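Local coordinates for 3-alpha-hydroxysteroid dehydrogenase (Pseudomonas sp., PDB 2DKN), which catalyses the reversible, NAD-dependent oxidation of the 3-alpha-hydroxyl group of steroids to a ketone, using a Rossmann-fold dehydrogenase domain, at residues V82-S91 against Y153-L163; A123-M131 against L142-A152. All blocks are in the same frame, centred on the assembly; numbering follows the deposited sequence.

Interaction 1: V82-S91 against Y153-L163. With NAI (1,4-dihydronicotinamide adenine dinucleotide), chain C.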
loop_
_atom_site.group_PDB
_atom_site.type_symbol
_atom_site.label_atom_id
_atom_site.label_comp_id
_atom_site.label_asym_id
_atom_site.label_seq_id
_atom_site.Cartn_x
_atom_site.Cartn_y
_atom_site.Cartn_z
ATOM N N VAL A 82 -15.796 1.547 -19.984
ATOM C CA VAL A 82 -14.689 1.440 -19.019
ATOM C C VAL A 82 -14.627 2.699 -18.135
ATOM O O VAL A 82 -14.585 2.612 -16.891
ATOM C CB VAL A 82 -13.338 1.200 -19.747
ATOM C CG1 VAL A 82 -12.179 1.228 -18.759
ATOM C CG2 VAL A 82 -13.371 -0.136 -20.510
ATOM N N VAL A 83 -14.670 3.871 -18.766
ATOM C CA VAL A 83 -14.653 5.126 -18.028
ATOM C C VAL A 83 -15.911 5.297 -17.176
ATOM O O VAL A 83 -15.842 5.708 -16.023
ATOM C CB VAL A 83 -14.496 6.327 -19.002
ATOM C CG1 VAL A 83 -14.860 7.635 -18.324
ATOM C CG2 VAL A 83 -13.062 6.349 -19.539
ATOM N N ALA A 84 -17.067 4.969 -17.733
ATOM C CA ALA A 84 -18.323 5.170 -17.019
ATOM C C ALA A 84 -18.356 4.357 -15.728
ATOM O O ALA A 84 -18.847 4.820 -14.701
ATOM C CB ALA A 84 -19.510 4.770 -17.917
ATOM N N VAL A 85 -17.872 3.124 -15.798
ATOM C CA VAL A 85 -17.928 2.248 -14.618
ATOM C C VAL A 85 -16.730 2.503 -13.713
ATOM O O VAL A 85 -16.895 2.739 -12.521
ATOM C CB VAL A 85 -17.974 0.738 -14.976
ATOM C CG1 VAL A 85 -18.205 -0.078 -13.702
ATOM C CG2 VAL A 85 -19.087 0.469 -15.917
ATOM N N ASN A 86 -15.524 2.445 -14.273
ATOM C CA ASN A 86 -14.329 2.471 -13.433
ATOM C C ASN A 86 -14.089 3.803 -12.758
ATOM O O ASN A 86 -13.481 3.852 -11.673
ATOM C CB ASN A 86 -13.075 2.088 -14.216
ATOM C CG ASN A 86 -13.074 0.627 -14.639
ATOM O OD1 ASN A 86 -14.027 -0.096 -14.372
ATOM N ND2 ASN A 86 -11.990 0.188 -15.293
ATOM N N TYR A 87 -14.494 4.886 -13.421
ATOM C CA TYR A 87 -14.369 6.197 -12.801
ATOM C C TYR A 87 -15.690 6.662 -12.173
ATOM O O TYR A 87 -15.773 6.839 -10.949
ATOM C CB TYR A 87 -13.843 7.270 -13.764
ATOM C CG TYR A 87 -13.502 8.530 -13.010
ATOM C CD1 TYR A 87 -12.245 8.696 -12.413
ATOM C CD2 TYR A 87 -14.445 9.536 -12.846
ATOM C CE1 TYR A 87 -11.937 9.849 -11.695
ATOM C CE2 TYR A 87 -14.147 10.674 -12.131
ATOM C CZ TYR A 87 -12.904 10.830 -11.558
ATOM O OH TYR A 87 -12.635 11.988 -10.842
ATOM N N PHE A 88 -16.710 6.846 -13.001
ATOM C CA PHE A 88 -17.946 7.474 -12.542
ATOM C C PHE A 88 -18.813 6.569 -11.671
ATOM O O PHE A 88 -19.521 7.061 -10.783
ATOM C CB PHE A 88 -18.714 8.094 -13.726
ATOM C CG PHE A 88 -18.022 9.293 -14.297
ATOM C CD1 PHE A 88 -18.116 10.524 -13.655
ATOM C CD2 PHE A 88 -17.211 9.176 -15.420
ATOM C CE1 PHE A 88 -17.437 11.621 -14.153
ATOM C CE2 PHE A 88 -16.543 10.280 -15.933
ATOM C CZ PHE A 88 -16.654 11.490 -15.300
ATOM N N GLY A 89 -18.753 5.251 -11.882
ATOM C CA GLY A 89 -19.416 4.314 -10.947
ATOM C C GLY A 89 -18.833 4.348 -9.523
ATOM O O GLY A 89 -19.481 3.961 -8.542
ATOM N N VAL A 90 -17.575 4.756 -9.423
ATOM C CA VAL A 90 -16.917 4.951 -8.144
ATOM C C VAL A 90 -17.241 6.345 -7.607
ATOM O O VAL A 90 -17.739 6.509 -6.482
ATOM C CB VAL A 90 -15.376 4.808 -8.276
ATOM C CG1 VAL A 90 -14.683 5.187 -6.944
ATOM C CG2 VAL A 90 -15.006 3.383 -8.746
ATOM N N SER A 91 -16.971 7.361 -8.416
ATOM C CA SER A 91 -17.065 8.729 -7.891
ATOM C C SER A 91 -18.486 9.063 -7.460
ATOM O O SER A 91 -18.685 9.721 -6.443
ATOM C CB SER A 91 -16.526 9.745 -8.906
ATOM O OG SER A 91 -17.309 9.758 -10.079
ATOM N N TYR A 153 -8.770 1.791 -19.640
ATOM C CA TYR A 153 -8.541 1.108 -18.370
ATOM C C TYR A 153 -7.470 1.800 -17.508
ATOM O O TYR A 153 -7.712 2.153 -16.341
ATOM C CB TYR A 153 -8.183 -0.365 -18.620
ATOM C CG TYR A 153 -8.096 -1.166 -17.350
ATOM C CD1 TYR A 153 -9.249 -1.495 -16.668
ATOM C CD2 TYR A 153 -6.871 -1.614 -16.833
ATOM C CE1 TYR A 153 -9.221 -2.224 -15.498
ATOM C CE2 TYR A 153 -6.840 -2.371 -15.625
ATOM C CZ TYR A 153 -8.026 -2.646 -14.974
ATOM O OH TYR A 153 -8.106 -3.394 -13.787
ATOM N N ALA A 154 -6.290 2.018 -18.083
ATOM C CA ALA A 154 -5.227 2.731 -17.383
ATOM C C ALA A 154 -5.659 4.147 -17.031
ATOM O O ALA A 154 -5.401 4.608 -15.930
ATOM C CB ALA A 154 -3.947 2.783 -18.218
ATOM N N GLY A 155 -6.320 4.832 -17.964
ATOM C CA GLY A 155 -6.737 6.222 -17.734
ATOM C C GLY A 155 -7.725 6.277 -16.577
ATOM O O GLY A 155 -7.616 7.120 -15.705
ATOM N N SER A 156 -8.693 5.367 -16.571
ATOM C CA SER A 156 -9.753 5.437 -15.567
ATOM C C SER A 156 -9.178 5.093 -14.202
ATOM O O SER A 156 -9.554 5.691 -13.202
ATOM C CB SER A 156 -10.933 4.532 -15.931
ATOM O OG SER A 156 -10.551 3.161 -16.024
ATOM N N LYS A 157 -8.250 4.141 -14.172
ATOM C CA LYS A 157 -7.656 3.704 -12.912
ATOM C C LYS A 157 -6.713 4.779 -12.371
ATOM O O LYS A 157 -6.706 5.072 -11.164
ATOM C CB LYS A 157 -6.960 2.337 -13.078
ATOM C CG LYS A 157 -7.949 1.218 -13.295
ATOM C CD LYS A 157 -8.881 1.042 -12.092
ATOM C CE LYS A 157 -9.679 -0.263 -12.178
ATOM N NZ LYS A 157 -10.540 -0.461 -10.939
ATOM N N TYR A 158 -5.963 5.414 -13.271
ATOM C CA TYR A 158 -5.153 6.560 -12.896
ATOM C C TYR A 158 -6.028 7.670 -12.300
ATOM O O TYR A 158 -5.774 8.147 -11.195
ATOM C CB TYR A 158 -4.318 7.092 -14.075
ATOM C CG TYR A 158 -3.566 8.353 -13.706
ATOM C CD1 TYR A 158 -2.322 8.278 -13.082
ATOM C CD2 TYR A 158 -4.114 9.609 -13.933
ATOM C CE1 TYR A 158 -1.637 9.425 -12.711
ATOM C CE2 TYR A 158 -3.439 10.772 -13.549
ATOM C CZ TYR A 158 -2.205 10.667 -12.934
ATOM O OH TYR A 158 -1.501 11.796 -12.547
ATOM N N ALA A 159 -7.045 8.082 -13.047
ATOM C CA ALA A 159 -7.913 9.169 -12.633
ATOM C C ALA A 159 -8.579 8.909 -11.280
ATOM O O ALA A 159 -8.618 9.800 -10.426
ATOM C CB ALA A 159 -8.969 9.470 -13.718
ATOM N N VAL A 160 -9.115 7.708 -11.084
ATOM C CA VAL A 160 -9.868 7.431 -9.855
ATOM C C VAL A 160 -8.904 7.380 -8.660
ATOM O O VAL A 160 -9.278 7.716 -7.538
ATOM C CB VAL A 160 -10.701 6.123 -9.993
ATOM C CG1 VAL A 160 -9.819 4.854 -9.767
ATOM C CG2 VAL A 160 -11.914 6.135 -9.079
ATOM N N THR A 161 -7.656 6.969 -8.903
ATOM C CA THR A 161 -6.626 6.993 -7.837
ATOM C C THR A 161 -6.273 8.424 -7.439
ATOM O O THR A 161 -6.227 8.752 -6.240
ATOM C CB THR A 161 -5.381 6.130 -8.235
ATOM O OG1 THR A 161 -5.824 4.797 -8.537
ATOM C CG2 THR A 161 -4.365 6.047 -7.091
ATOM N N CYS A 162 -6.069 9.280 -8.445
ATOM C CA CYS A 162 -5.870 10.724 -8.242
ATOM C C CYS A 162 -7.017 11.383 -7.503
ATOM O O CYS A 162 -6.810 12.263 -6.662
ATOM C CB CYS A 162 -5.688 11.442 -9.581
ATOM S SG CYS A 162 -4.029 11.234 -10.290
ATOM N N LEU A 163 -8.228 10.990 -7.864
ATOM C CA LEU A 163 -9.444 11.492 -7.232
ATOM C C LEU A 163 -9.409 11.265 -5.717
ATOM O O LEU A 163 -9.645 12.200 -4.937
ATOM C CB LEU A 163 -10.684 10.834 -7.871
ATOM C CG LEU A 163 -12.029 11.171 -7.202
ATOM C CD1 LEU A 163 -12.311 12.647 -7.366
ATOM C CD2 LEU A 163 -13.186 10.298 -7.729
HETATM P PA NAI C . -14.814 -9.474 -11.543
HETATM O O1A NAI C . -15.301 -9.307 -12.924
HETATM O O2A NAI C . -14.723 -10.852 -11.008
HETATM O O5B NAI C . -15.732 -8.623 -10.543
HETATM C C5B NAI C . -16.137 -7.324 -10.864
HETATM C C4B NAI C . -17.598 -7.192 -10.456
HETATM O O4B NAI C . -17.955 -5.867 -10.801
HETATM C C3B NAI C . -18.519 -8.146 -11.215
HETATM O O3B NAI C . -19.421 -8.797 -10.341
HETATM C C2B NAI C . -19.285 -7.184 -12.104
HETATM O O2B NAI C . -20.591 -7.608 -12.432
HETATM C C1B NAI C . -19.256 -5.879 -11.302
HETATM N N9A NAI C . -19.542 -4.808 -12.266
HETATM C C8A NAI C . -18.879 -4.534 -13.446
HETATM N N7A NAI C . -19.541 -3.520 -14.060
HETATM C C5A NAI C . -20.621 -3.169 -13.303
HETATM C C6A NAI C . -21.643 -2.223 -13.451
HETATM N N6A NAI C . -21.819 -1.511 -14.585
HETATM N N1A NAI C . -22.604 -2.126 -12.464
HETATM C C2A NAI C . -22.576 -2.943 -11.355
HETATM N N3A NAI C . -21.577 -3.877 -11.204
HETATM C C4A NAI C . -20.623 -3.990 -12.175
HETATM O O3 NAI C . -13.402 -8.713 -11.526
HETATM P PN NAI C . -12.412 -8.466 -10.279
HETATM O O1N NAI C . -12.981 -8.930 -9.003
HETATM O O2N NAI C . -11.102 -9.002 -10.690
HETATM O O5D NAI C . -12.347 -6.863 -10.309
HETATM C C5D NAI C . -12.666 -6.091 -9.160
HETATM C C4D NAI C . -11.907 -4.777 -9.299
HETATM O O4D NAI C . -10.515 -5.071 -9.262
HETATM C C3D NAI C . -12.160 -4.066 -10.627
HETATM O O3D NAI C . -12.237 -2.671 -10.360
HETATM C C2D NAI C . -10.871 -4.317 -11.405
HETATM O O2D NAI C . -10.594 -3.265 -12.287
HETATM C C1D NAI C . -9.844 -4.364 -10.282
HETATM N N1N NAI C . -8.583 -5.055 -10.667
HETATM C C2N NAI C . -8.613 -6.371 -11.035
HETATM C C3N NAI C . -7.435 -7.012 -11.385
HETATM C C7N NAI C . -7.453 -8.479 -11.733
HETATM O O7N NAI C . -6.261 -8.996 -12.213
HETATM N N7N NAI C . -8.558 -9.233 -11.574
HETATM C C4N NAI C . -6.211 -6.316 -11.354
HETATM C C5N NAI C . -6.196 -4.969 -10.933
HETATM C C6N NAI C . -7.398 -4.359 -10.599
HETATM O O HOH W 1 -12.275 1.558 -10.612
#
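Tyr87 and Ser156 hold the two helices together as interlocking knobs. The tyrosine sits among Ser156, Ala159, Val160 and Leu163; the serine, a knob small enough for a close approach, sits among Val82, Val83, Asn86 and Tyr87. The segments run almost parallel, at 11°, with axes 8.5 Å apart. With its CG anti to the backbone N (chi1 -170°), Tyr87 lies along the partner helix, and the edge of its ring meets the backbone: CE1 is 3.5 Å from Ala159 C. Ala159, having only a methyl, lets the ring come this close, and both methyls of Leu163 lie against Tyr87 OH. Farther along, Val90 and Val160 cross at about a right angle, CG1 of the first 3.6 Å from CG2 of the second.

Polar links gather at the cofactor end. Asn86 ND2 makes a weak hydrogen bond to Ser156 OG, while Asn86 OD1 accepts from Val72 N and Ser156 OG is bonded more firmly to Ala152 O. A water bridges Asn86 O and Lys157 NZ, lying 2.8 Å from the carbonyl oxygen.

Tyr153 and Lys157 form the YxxxK pair of short-chain dehydrogenases, in which the tyrosine is the usual catalytic acid-base. Tyr153 OH is hydrogen-bonded to O2D of the nicotinamide ribose (2.9 Å), and O2D lies in the plane of the ring at its edge. Lys157 lays its CG over one face of the Tyr153 ring, and its long chain carries NZ on to the ribose, where it donates to O3D at 2.8 Å and weakly to O2D; Val112 O also accepts from NZ.

Strand 108-112 lies beneath, its Ile111 touching Val90 and Val160; helices 126-133 and 136-146 cover Val83, and the second subunit packs on Tyr158 of helix 149-166.

Interaction 2: A123-M131 against L142-A152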
loop_
_atom_site.group_PDB
_atom_site.type_symbol
_atom_site.label_atom_id
_atom_site.label_comp_id
_atom_site.label_asym_id
_atom_site.label_seq_id
_atom_site.Cartn_x
_atom_site.Cartn_y
_atom_site.Cartn_z
ATOM N N ALA A 123 -1.050 9.404 -17.184
ATOM C CA ALA A 123 -1.364 10.674 -16.553
ATOM C C ALA A 123 -1.683 11.735 -17.591
ATOM O O ALA A 123 -2.442 12.653 -17.314
ATOM C CB ALA A 123 -0.215 11.122 -15.658
ATOM N N GLU A 124 -1.113 11.618 -18.790
ATOM C CA GLU A 124 -1.302 12.659 -19.800
ATOM C C GLU A 124 -2.394 12.371 -20.814
ATOM O O GLU A 124 -2.585 13.154 -21.726
ATOM C CB GLU A 124 0.001 13.085 -20.521
ATOM C CG GLU A 124 1.139 12.118 -20.482
ATOM C CD GLU A 124 1.791 12.048 -19.127
ATOM O OE1 GLU A 124 2.325 10.971 -18.803
ATOM O OE2 GLU A 124 1.755 13.059 -18.382
ATOM N N LEU A 125 -3.113 11.266 -20.655
ATOM C CA LEU A 125 -4.263 10.981 -21.510
ATOM C C LEU A 125 -5.334 12.062 -21.338
ATOM O O LEU A 125 -5.715 12.382 -20.216
ATOM C CB LEU A 125 -4.862 9.599 -21.162
ATOM C CG LEU A 125 -4.017 8.354 -21.456
ATOM C CD1 LEU A 125 -4.564 7.118 -20.710
ATOM C CD2 LEU A 125 -3.902 8.087 -22.972
ATOM N N PRO A 126 -5.816 12.647 -22.449
ATOM C CA PRO A 126 -6.844 13.691 -22.324
ATOM C C PRO A 126 -8.062 13.282 -21.495
ATOM O O PRO A 126 -8.600 14.092 -20.735
ATOM C CB PRO A 126 -7.238 13.971 -23.782
ATOM C CG PRO A 126 -5.938 13.702 -24.539
ATOM C CD PRO A 126 -5.414 12.436 -23.855
ATOM N N MET A 127 -8.482 12.030 -21.625
ATOM C CA MET A 127 -9.676 11.570 -20.917
ATOM C C MET A 127 -9.526 11.723 -19.408
ATOM O O MET A 127 -10.523 11.926 -18.705
ATOM C CB MET A 127 -10.004 10.133 -21.291
ATOM C CG MET A 127 -8.914 9.165 -20.902
ATOM S SD MET A 127 -9.427 7.444 -21.150
ATOM C CE MET A 127 -8.627 7.097 -22.713
ATOM N N VAL A 128 -8.292 11.636 -18.907
ATOM C CA VAL A 128 -8.018 11.809 -17.484
ATOM C C VAL A 128 -8.446 13.185 -16.963
ATOM O O VAL A 128 -9.081 13.296 -15.924
ATOM C CB VAL A 128 -6.524 11.535 -17.157
ATOM C CG1 VAL A 128 -6.175 12.009 -15.749
ATOM C CG2 VAL A 128 -6.262 10.060 -17.322
ATOM N N GLU A 129 -8.118 14.234 -17.701
ATOM C CA GLU A 129 -8.536 15.578 -17.311
ATOM C C GLU A 129 -10.066 15.717 -17.237
ATOM O O GLU A 129 -10.613 16.331 -16.329
ATOM C CB GLU A 129 -7.984 16.576 -18.324
ATOM C CG GLU A 129 -6.466 16.618 -18.362
ATOM C CD GLU A 129 -5.977 17.630 -19.395
ATOM O OE1 GLU A 129 -6.794 18.502 -19.768
ATOM O OE2 GLU A 129 -4.798 17.544 -19.847
ATOM N N ALA A 130 -10.751 15.119 -18.202
ATOM C CA ALA A 130 -12.208 15.172 -18.226
ATOM C C ALA A 130 -12.815 14.404 -17.065
ATOM O O ALA A 130 -13.808 14.810 -16.476
ATOM C CB ALA A 130 -12.718 14.640 -19.561
ATOM N N MET A 131 -12.229 13.253 -16.755
ATOM C CA MET A 131 -12.651 12.511 -15.575
ATOM C C MET A 131 -12.507 13.346 -14.314
ATOM O O MET A 131 -13.452 13.462 -13.546
ATOM C CB MET A 131 -11.894 11.189 -15.456
ATOM C CG MET A 131 -12.494 10.131 -16.368
ATOM S SD MET A 131 -11.725 8.515 -16.281
ATOM C CE MET A 131 -10.551 8.607 -17.639
ATOM N N LEU A 142 -13.792 11.370 -25.310
ATOM C CA LEU A 142 -12.333 11.275 -25.409
ATOM C C LEU A 142 -11.843 9.835 -25.354
ATOM O O LEU A 142 -10.923 9.459 -26.090
ATOM C CB LEU A 142 -11.671 12.084 -24.305
ATOM C CG LEU A 142 -11.780 13.615 -24.423
ATOM C CD1 LEU A 142 -11.291 14.284 -23.171
ATOM C CD2 LEU A 142 -11.034 14.137 -25.666
ATOM N N ALA A 143 -12.452 9.039 -24.472
ATOM C CA ALA A 143 -12.100 7.622 -24.354
ATOM C C ALA A 143 -12.358 6.908 -25.675
ATOM O O ALA A 143 -11.517 6.144 -26.153
ATOM C CB ALA A 143 -12.903 6.955 -23.217
ATOM N N GLU A 144 -13.520 7.173 -26.261
ATOM C CA GLU A 144 -13.878 6.574 -27.552
ATOM C C GLU A 144 -12.898 6.992 -28.651
ATOM O O GLU A 144 -12.433 6.153 -29.411
ATOM C CB GLU A 144 -15.306 6.940 -27.947
ATOM C CG GLU A 144 -16.377 6.158 -27.213
ATOM C CD GLU A 144 -16.234 4.657 -27.403
ATOM O OE1 GLU A 144 -16.070 4.194 -28.550
ATOM O OE2 GLU A 144 -16.271 3.929 -26.402
ATOM N N GLN A 145 -12.568 8.277 -28.705
ATOM C CA GLN A 145 -11.598 8.802 -29.680
ATOM C C GLN A 145 -10.181 8.259 -29.473
ATOM O O GLN A 145 -9.415 8.110 -30.437
ATOM C CB GLN A 145 -11.528 10.317 -29.599
ATOM C CG GLN A 145 -12.784 11.048 -30.017
ATOM C CD GLN A 145 -12.661 12.542 -29.774
ATOM O OE1 GLN A 145 -13.602 13.304 -30.009
ATOM N NE2 GLN A 145 -11.494 12.969 -29.303
ATOM N N GLN A 146 -9.817 7.990 -28.225
ATOM C CA GLN A 146 -8.484 7.463 -27.933
ATOM C C GLN A 146 -8.360 6.069 -28.544
ATOM O O GLN A 146 -7.278 5.679 -29.009
ATOM C CB GLN A 146 -8.208 7.453 -26.430
ATOM C CG GLN A 146 -6.799 7.024 -26.025
ATOM C CD GLN A 146 -5.733 8.070 -26.292
ATOM O OE1 GLN A 146 -5.761 9.171 -25.736
ATOM N NE2 GLN A 146 -4.759 7.712 -27.122
ATOM N N GLY A 147 -9.499 5.371 -28.605
ATOM C CA GLY A 147 -9.595 4.122 -29.365
ATOM C C GLY A 147 -9.257 2.727 -28.852
ATOM O O GLY A 147 -9.451 1.732 -29.565
ATOM N N GLN A 148 -8.734 2.626 -27.637
ATOM C CA GLN A 148 -8.303 1.320 -27.155
ATOM C C GLN A 148 -8.689 1.115 -25.710
ATOM O O GLN A 148 -8.384 1.948 -24.868
ATOM C CB GLN A 148 -6.801 1.169 -27.314
ATOM C CG GLN A 148 -6.355 1.150 -28.770
ATOM C CD GLN A 148 -4.869 1.003 -28.900
ATOM O OE1 GLN A 148 -4.178 1.897 -29.395
ATOM N NE2 GLN A 148 -4.353 -0.126 -28.431
ATOM N N THR A 149 -9.337 -0.005 -25.417
ATOM C CA THR A 149 -9.836 -0.214 -24.062
ATOM C C THR A 149 -8.728 -0.200 -23.008
ATOM O O THR A 149 -8.970 0.228 -21.874
ATOM C CB THR A 149 -10.639 -1.511 -23.929
ATOM O OG1 THR A 149 -9.837 -2.592 -24.400
ATOM C CG2 THR A 149 -11.939 -1.437 -24.739
ATOM N N HIS A 150 -7.521 -0.663 -23.356
ATOM C CA HIS A 150 -6.448 -0.660 -22.360
ATOM C C HIS A 150 -6.067 0.748 -21.906
ATOM O O HIS A 150 -5.605 0.926 -20.783
ATOM C CB HIS A 150 -5.221 -1.478 -22.802
ATOM C CG HIS A 150 -4.234 -0.727 -23.645
ATOM N ND1 HIS A 150 -4.323 -0.667 -25.021
ATOM C CD2 HIS A 150 -3.097 -0.062 -23.313
ATOM C CE1 HIS A 150 -3.308 0.039 -25.497
ATOM N NE2 HIS A 150 -2.551 0.418 -24.482
ATOM N N LEU A 151 -6.227 1.725 -22.794
ATOM C CA LEU A 151 -5.922 3.114 -22.475
ATOM C C LEU A 151 -7.028 3.672 -21.618
ATOM O O LEU A 151 -6.764 4.437 -20.697
ATOM C CB LEU A 151 -5.763 3.968 -23.724
ATOM C CG LEU A 151 -4.512 3.556 -24.512
ATOM C CD1 LEU A 151 -4.461 4.235 -25.884
ATOM C CD2 LEU A 151 -3.275 3.844 -23.715
ATOM N N ALA A 152 -8.269 3.288 -21.911
ATOM C CA ALA A 152 -9.378 3.682 -21.045
ATOM C C ALA A 152 -9.253 3.028 -19.670
ATOM O O ALA A 152 -9.623 3.630 -18.657
ATOM C CB ALA A 152 -10.725 3.321 -21.678
HETATM O O HOH W 2 -7.822 10.276 -24.062
#
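Met127 reaches from the start of helix 126-133 into a hole formed by Leu142, Ala143, Gln146 and Ala152, a knobs-into-holes contact in the helical region between strand 108-112 and helix 149-166 of this Rossmann-fold dehydrogenase. Helix 126-133 and helix 136-146 make an antiparallel helical hairpin, their short segments 170° apart with axes 9.5 Å from each other. The chain then turns at Gly147, whose positive phi suits glycine, and enters helix 149-166 after the N-cap residue Gln148.

A long, flexible, unbranched thioether fits such a hole between two helices. Met127 CG lies between its backbone N and carbonyl carbon (chi1 62°), and the chain extends from there to SD before bending at chi3. SD thus rests 3.8 Å from Ala152 CA, where the small alanine admits the large sulfur. CE turns aside, 3.8 Å from Gln146 CB, and the two side chains cross at about a right angle. Ala143 presents just a methyl to the sulfur from the other helix.

Leu142 answers from helix 136-146. Its CB meets Met127 CB, and its CD1 branch spreads over the first turn opposite, 3.6 Å from Pro126 O and 3.9 Å from Ala130 CB. Proline suits the first turn of a helix, where its missing N-H costs no hydrogen bond, and its ring adds apolar surface for the leucine.

Leu125, in the loop just ahead, sends its two methyls to different partners: CD1 to Leu151 O, while CD2 meets Gln146 OE1 at 3.5 Å, the two side chains again crossing nearly at right angles. No direct hydrogen bond joins the segments. Gln146, bent at chi2, brings OE1 to a water that donates to it at 2.9 Å and accepts from Met127 N at 3.1 Å.

Helix 149-166 is common to both contacts: its first turn, through Leu151 and Ala152, closes interaction 2, and the following turns carry the Tyr153 and Lys157 of interaction 1. Their centres lie about 10 Å apart, yet the two contacts touch, with Tyr87 OH 3.2 Å from Met131 O and Val82 CG1 3.5 Å from Ala152 O. Met131 extends between them, packing on Val83, Tyr87, Ser156 and Ala159. Interaction 1 reaches the NADH itself, whereas the side chain of Ala152 in interaction 2 is about 11 Å from it. The hairpin packs on the helix pair through Met131 and Ala143, while the cofactor is met by the polar ends of Tyr153 and Lys157.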